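Local atomic coordinates of hydrazine synthase subunit beta (Candidatus Kuenenia stuttgartiensis, PDB entry 5C2V), a protein that forms part of the hydrazine synthase complex, which condenses nitric oxide with ammonium, and may modulate passage of the hydroxylamine intermediate between the active sites of its partner subunits. Residues V113-S116 and N121-D124; R145-S150 and K154-I159. All blocks are in the same frame, centred on the assembly; numbering follows the deposited sequence.

Interaction 1: V113-S116 and N121-D124; sequences VACS and NAID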
ATOM      1  N   VAL B 113      31.587 -11.404 -51.445  1.00 58.24           N
ATOM      2  CA  VAL B 113      30.496 -10.616 -52.002  1.00 76.12           C
ATOM      3  C   VAL B 113      29.146 -11.298 -51.808  1.00 65.27           C
ATOM      4  O   VAL B 113      28.926 -12.397 -52.308  1.00 54.42           O
ATOM      5  CB  VAL B 113      30.710 -10.368 -53.508  1.00 58.36           C
ATOM      6  CG1 VAL B 113      29.778  -9.289 -53.997  1.00 59.86           C
ATOM      7  CG2 VAL B 113      32.155  -9.987 -53.789  1.00 62.52           C
ATOM      8  N   ALA B 114      28.236 -10.644 -51.095  1.00 53.88           N
ATOM      9  CA  ALA B 114      26.919 -11.227 -50.858  1.00 70.09           C
ATOM     10  C   ALA B 114      25.966 -10.911 -52.006  1.00 52.78           C
ATOM     11  O   ALA B 114      25.712  -9.743 -52.299  1.00 56.51           O
ATOM     12  CB  ALA B 114      26.346 -10.728 -49.541  1.00 70.65           C
ATOM     13  N   CYS B 115      25.438 -11.945 -52.657  1.00 52.89           N
ATOM     14  CA  CYS B 115      24.510 -11.719 -53.765  1.00 64.88           C
ATOM     15  C   CYS B 115      23.065 -11.764 -53.272  1.00 56.25           C
ATOM     16  O   CYS B 115      22.562 -12.818 -52.891  1.00 53.23           O
ATOM     17  CB  CYS B 115      24.740 -12.746 -54.874  1.00 73.12           C
ATOM     18  SG  CYS B 115      26.451 -12.814 -55.461  1.00 58.34           S
ATOM     19  N   SER B 116      22.402 -10.611 -53.308  1.00 44.15           N
ATOM     20  CA  SER B 116      21.139 -10.414 -52.597  1.00 55.42           C
ATOM     21  C   SER B 116      19.876 -10.661 -53.417  1.00 51.76           C
ATOM     22  O   SER B 116      18.773 -10.405 -52.932  1.00 61.44           O
ATOM     23  CB  SER B 116      21.082  -8.997 -52.024  1.00 66.85           C
ATOM     24  OG  SER B 116      21.181  -8.029 -53.049  1.00 63.40           O
ATOM     25  N   ASN B 121      20.807 -17.457 -53.858  1.00 69.51           N
ATOM     26  CA  ASN B 121      21.638 -17.673 -52.684  1.00 69.60           C
ATOM     27  C   ASN B 121      23.093 -17.869 -53.097  1.00 68.67           C
ATOM     28  O   ASN B 121      23.469 -18.927 -53.603  1.00 90.47           O
ATOM     29  CB  ASN B 121      21.136 -18.884 -51.888  1.00 76.52           C
ATOM     30  CG  ASN B 121      20.973 -20.128 -52.751  1.00 79.42           C
ATOM     31  OD1 ASN B 121      20.733 -20.037 -53.955  1.00 76.58           O
ATOM     32  ND2 ASN B 121      21.110 -21.298 -52.135  1.00 71.53           N
ATOM     33  N   ALA B 122      23.913 -16.845 -52.877  1.00 65.69           N
ATOM     34  CA  ALA B 122      25.347 -16.969 -53.106  1.00 59.37           C
ATOM     35  C   ALA B 122      26.183 -15.975 -52.304  1.00 55.26           C
ATOM     36  O   ALA B 122      25.776 -14.826 -52.083  1.00 62.27           O
ATOM     37  CB  ALA B 122      25.650 -16.818 -54.588  1.00 73.92           C
ATOM     38  N   ILE B 123      27.372 -16.417 -51.910  1.00 52.24           N
ATOM     39  CA  ILE B 123      28.445 -15.503 -51.549  1.00 60.75           C
ATOM     40  C   ILE B 123      29.634 -15.799 -52.455  1.00 68.11           C
ATOM     41  O   ILE B 123      30.269 -16.844 -52.330  1.00 70.67           O
ATOM     42  CB  ILE B 123      28.857 -15.642 -50.074  1.00 62.33           C
ATOM     43  CG1 ILE B 123      27.638 -15.483 -49.164  1.00 65.36           C
ATOM     44  CG2 ILE B 123      29.925 -14.616 -49.722  1.00 51.76           C
ATOM     45  CD1 ILE B 123      27.929 -15.765 -47.711  1.00 67.92           C
ATOM     46  N   ASP B 124      29.947 -14.874 -53.356  1.00 60.21           N
ATOM     47  CA  ASP B 124      31.022 -15.091 -54.315  1.00 73.32           C
ATOM     48  C   ASP B 124      32.361 -14.664 -53.731  1.00 75.24           C
ATOM     49  O   ASP B 124      32.486 -13.574 -53.169  1.00 72.44           O
ATOM     50  CB  ASP B 124      30.745 -14.339 -55.618  1.00 65.46           C
ATOM     51  CG  ASP B 124      29.547 -14.891 -56.365  1.00 62.50           C
ATOM     52  OD1 ASP B 124      29.154 -16.044 -56.094  1.00 67.75           O
ATOM     53  OD2 ASP B 124      29.001 -14.173 -57.228  1.00 64.24           O
TER

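Interaction 2: R145-S150 and K154-I159; sequences RMVEIS and KTLVAI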
ATOM      1  N   ARG B 145      21.902 -10.436 -47.550  1.00 47.66           N
ATOM      2  CA  ARG B 145      22.004  -8.983 -47.677  1.00 48.85           C
ATOM      3  C   ARG B 145      23.436  -8.470 -47.545  1.00 48.28           C
ATOM      4  O   ARG B 145      23.882  -7.619 -48.313  1.00 62.85           O
ATOM      5  CB  ARG B 145      21.113  -8.300 -46.637  1.00 56.77           C
ATOM      6  CG  ARG B 145      21.104  -6.781 -46.717  1.00 52.86           C
ATOM      7  CD  ARG B 145      20.756  -6.294 -48.116  1.00 52.18           C
ATOM      8  NE  ARG B 145      20.645  -4.840 -48.171  1.00 55.48           N
ATOM      9  CZ  ARG B 145      19.492  -4.179 -48.219  1.00 49.52           C
ATOM     10  NH1 ARG B 145      18.345  -4.844 -48.229  1.00 40.19           N
ATOM     11  NH2 ARG B 145      19.486  -2.854 -48.264  1.00 33.17           N
ATOM     12  N   MET B 146      24.147  -9.006 -46.560  1.00 58.77           N
ATOM     13  CA  MET B 146      25.470  -8.518 -46.193  1.00 54.13           C
ATOM     14  C   MET B 146      26.250  -9.649 -45.536  1.00 57.62           C
ATOM     15  O   MET B 146      25.653 -10.567 -44.976  1.00 57.04           O
ATOM     16  CB  MET B 146      25.342  -7.313 -45.249  1.00 42.81           C
ATOM     17  CG  MET B 146      26.637  -6.814 -44.622  1.00 47.31           C
ATOM     18  SD  MET B 146      27.821  -6.162 -45.813  1.00 59.19           S
ATOM     19  CE  MET B 146      27.307  -4.449 -45.891  1.00 31.24           C
ATOM     20  N   VAL B 147      27.577  -9.599 -45.606  1.00 54.82           N
ATOM     21  CA  VAL B 147      28.382 -10.538 -44.841  1.00 58.81           C
ATOM     22  C   VAL B 147      29.180  -9.786 -43.786  1.00 57.44           C
ATOM     23  O   VAL B 147      29.129  -8.563 -43.730  1.00 55.70           O
ATOM     24  CB  VAL B 147      29.343 -11.323 -45.746  1.00 64.42           C
ATOM     25  CG1 VAL B 147      28.565 -12.244 -46.672  1.00 65.98           C
ATOM     26  CG2 VAL B 147      30.219 -10.367 -46.541  1.00 61.13           C
ATOM     27  N   GLU B 148      29.891 -10.520 -42.938  1.00 68.16           N
ATOM     28  CA  GLU B 148      30.871  -9.924 -42.033  1.00 67.47           C
ATOM     29  C   GLU B 148      31.950 -10.949 -41.695  1.00 57.19           C
ATOM     30  O   GLU B 148      31.649 -12.129 -41.519  1.00 56.46           O
ATOM     31  CB  GLU B 148      30.189  -9.403 -40.764  1.00 65.68           C
ATOM     32  CG  GLU B 148      31.131  -8.918 -39.666  1.00 63.01           C
ATOM     33  CD  GLU B 148      31.668  -7.517 -39.902  1.00 68.02           C
ATOM     34  OE1 GLU B 148      31.726  -6.732 -38.931  1.00 63.89           O
ATOM     35  OE2 GLU B 148      32.053  -7.200 -41.046  1.00 65.52           O
ATOM     36  N   ILE B 149      33.195 -10.502 -41.570  1.00 55.18           N
ATOM     37  CA  ILE B 149      34.282 -11.413 -41.227  1.00 68.96           C
ATOM     38  C   ILE B 149      34.757 -11.199 -39.793  1.00 68.43           C
ATOM     39  O   ILE B 149      34.968 -10.067 -39.356  1.00 56.48           O
ATOM     40  CB  ILE B 149      35.479 -11.259 -42.187  1.00 83.12           C
ATOM     41  CG1 ILE B 149      35.013 -11.368 -43.639  1.00 66.74           C
ATOM     42  CG2 ILE B 149      36.541 -12.307 -41.890  1.00 60.94           C
ATOM     43  CD1 ILE B 149      36.140 -11.314 -44.646  1.00 60.38           C
ATOM     44  N   SER B 150      34.911 -12.300 -39.066  1.00 64.78           N
ATOM     45  CA  SER B 150      35.376 -12.270 -37.685  1.00 69.48           C
ATOM     46  C   SER B 150      36.812 -11.751 -37.594  1.00 74.09           C
ATOM     47  O   SER B 150      37.574 -11.871 -38.553  1.00 77.11           O
ATOM     48  CB  SER B 150      35.272 -13.665 -37.068  1.00 71.24           C
ATOM     49  OG  SER B 150      36.043 -14.604 -37.798  1.00 75.10           O
ATOM     50  N   LYS B 154      38.636 -16.555 -39.427  1.00 71.67           N
ATOM     51  CA  LYS B 154      38.344 -17.952 -39.732  1.00 62.50           C
ATOM     52  C   LYS B 154      36.853 -18.233 -39.914  1.00 68.70           C
ATOM     53  O   LYS B 154      36.466 -19.357 -40.238  1.00 60.12           O
ATOM     54  CB  LYS B 154      38.914 -18.854 -38.639  1.00 67.99           C
ATOM     55  CG  LYS B 154      40.307 -18.444 -38.197  1.00 78.22           C
ATOM     56  CD  LYS B 154      40.828 -19.329 -37.083  1.00 81.41           C
ATOM     57  CE  LYS B 154      42.190 -18.848 -36.612  1.00 79.01           C
ATOM     58  NZ  LYS B 154      42.656 -19.586 -35.409  1.00 79.64           N
ATOM     59  N   THR B 155      36.017 -17.217 -39.717  1.00 68.88           N
ATOM     60  CA  THR B 155      34.571 -17.394 -39.834  1.00 64.51           C
ATOM     61  C   THR B 155      33.893 -16.222 -40.539  1.00 68.49           C
ATOM     62  O   THR B 155      34.317 -15.072 -40.415  1.00 64.03           O
ATOM     63  CB  THR B 155      33.910 -17.593 -38.454  1.00 55.93           C
ATOM     64  OG1 THR B 155      34.512 -16.711 -37.500  1.00 81.04           O
ATOM     65  CG2 THR B 155      34.080 -19.030 -37.981  1.00 57.80           C
ATOM     66  N   LEU B 156      32.832 -16.532 -41.276  1.00 58.81           N
ATOM     67  CA  LEU B 156      32.121 -15.549 -42.084  1.00 63.85           C
ATOM     68  C   LEU B 156      30.617 -15.645 -41.836  1.00 65.65           C
ATOM     69  O   LEU B 156      30.001 -16.655 -42.156  1.00 52.39           O
ATOM     70  CB  LEU B 156      32.444 -15.772 -43.568  1.00 66.19           C
ATOM     71  CG  LEU B 156      31.943 -14.859 -44.694  1.00 54.77           C
ATOM     72  CD1 LEU B 156      30.526 -15.218 -45.136  1.00 69.55           C
ATOM     73  CD2 LEU B 156      32.038 -13.392 -44.316  1.00 70.72           C
ATOM     74  N   VAL B 157      30.020 -14.594 -41.286  1.00 56.73           N
ATOM     75  CA  VAL B 157      28.582 -14.608 -41.037  1.00 58.33           C
ATOM     76  C   VAL B 157      27.834 -13.915 -42.168  1.00 50.97           C
ATOM     77  O   VAL B 157      28.308 -12.926 -42.725  1.00 52.00           O
ATOM     78  CB  VAL B 157      28.219 -13.936 -39.694  1.00 55.01           C
ATOM     79  CG1 VAL B 157      28.747 -14.756 -38.531  1.00 42.96           C
ATOM     80  CG2 VAL B 157      28.750 -12.513 -39.640  1.00 37.96           C
ATOM     81  N   ALA B 158      26.669 -14.449 -42.518  1.00 49.70           N
ATOM     82  CA  ALA B 158      25.854 -13.845 -43.567  1.00 61.37           C
ATOM     83  C   ALA B 158      24.396 -13.744 -43.147  1.00 47.04           C
ATOM     84  O   ALA B 158      23.760 -14.751 -42.838  1.00 41.33           O
ATOM     85  CB  ALA B 158      25.976 -14.639 -44.856  1.00 44.49           C
ATOM     86  N   ILE B 159      23.867 -12.525 -43.132  1.00 42.68           N
ATOM     87  CA  ILE B 159      22.448 -12.340 -42.875  1.00 53.53           C
ATOM     88  C   ILE B 159      21.653 -12.709 -44.116  1.00 53.79           C
ATOM     89  O   ILE B 159      21.876 -12.168 -45.201  1.00 47.85           O
ATOM     90  CB  ILE B 159      22.107 -10.896 -42.462  1.00 41.25           C
ATOM     91  CG1 ILE B 159      22.842  -9.892 -43.351  1.00 48.60           C
ATOM     92  CG2 ILE B 159      22.453 -10.668 -41.001  1.00 59.71           C
ATOM     93  CD1 ILE B 159      22.410  -8.464 -43.138  1.00 35.89           C
TER

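Interaction 1: V113-S116 and N121-D124
C115 leans across to the strand of A122 and D124, and its atoms meet that strand one after another. C115 CB lies 3.6 Å from the carbonyl oxygen A122 O and also borders the methyl group of A122. SG swings to the side of its own backbone N, opposite the carbonyl carbon, a rotation (chi1 -54°) that lays it alongside the neighbouring strand. C115 SG passes A122 CB at 4.2 Å and ends 3.4 Å from the carboxylate oxygen D124 OD2. That carboxylate is held mainly from elsewhere: OD1 bonds to S136 OG and OD2 to the backbone N of G96, which probably helps set the carboxylate beside the sulfur.

The two backbones form an antiparallel beta hairpin, made by the two middle strands of a four-stranded blade of the beta-propeller. V113 and D124 are a hydrogen-bonded pair, with V113 N to D124 O and D124 N to V113 O both at 2.9 Å. Farther toward the turn, C115 N reaches A122 O at 3.0 Å in a nearly straight bond (167° at the hydrogen). V113 O also takes a CA-H contact from I123, whose CA lies 3.2 Å away.

V113, C115, A122 and D124 project from one face of the blade, where V113 meets P99 and I102. From the other face rise A114 and I123, a non-hydrogen-bonded pair. The CG2 methyl of I123, anti to its backbone N, rests 3.6 Å from V113 O, while I123 CD1 reaches the strands of the next blade.

Interaction 2: R145-S150 and K154-I159
L156 has CG anti to its backbone N (chi1 -176°), a setting that sends its branched end across the hairpin, where L156 CD2 meets V147 CB and I149 CG1, each at 3.7 Å. The two methyls divide the work: CD2 slips between these neighbours and comes close to the carbonyl of E148, while CD1 lies beside V147 CG1. I159 is turned differently. With CG1 between its backbone N and carbonyl carbon (chi1 44°), the side chain of I159 leans over the neighbouring strand, and I159 CD1 settles 3.7 Å from R145 CB and 3.8 Å from M146 CB.

These residues belong to the antiparallel hairpin formed by the first two strands of a four-stranded propeller blade. At its centre E148 and V157 form a hydrogen-bonded pair: E148 N to V157 O at 2.9 Å and V157 N to E148 O at 3.0 Å. V147 with A158 and I149 with L156 are the non-hydrogen-bonded pairs next to it, and their side chains share a face on which V147, L156 and A158 meet I123 of the preceding blade. M146, E148, V157 and I159 occupy the other face, where V157 and I159 pack on V195 of strand 190-197.

Near the turn, S150 N gives T155 O an almost linear bond. S150 OG accepts from both T155 OG1, at 2.6 Å, and T155 N, and bonds in addition to D152, so one hydroxyl gathers three groups where the chain reverses. Beyond the hairpin, the guanidinium of R145 leads away from I159 to a salt bridge with E69 of the gamma subunit.

Overall arrangement
Following the chain from the N terminus, interaction 1 comes first: strand 110-115 runs through the six-residue loop 116-121 into strand 122-127, and the contact closes that short loop. After strand 132-137 completes the blade, strand 144-149 opens the next one, and interaction 2 closes the five-residue connection 150-154 to strand 155-160. The two loops are in series, neither nested nor crossed. Their centres lie about 11 Å apart, and the blades pack face to face: I123 CD1 of interaction 1 meets A158 CB at 3.6 Å and also touches L156 and V147, while A114 packs on V147. The packing therefore ties consecutive blades together through hairpins that follow one another in sequence.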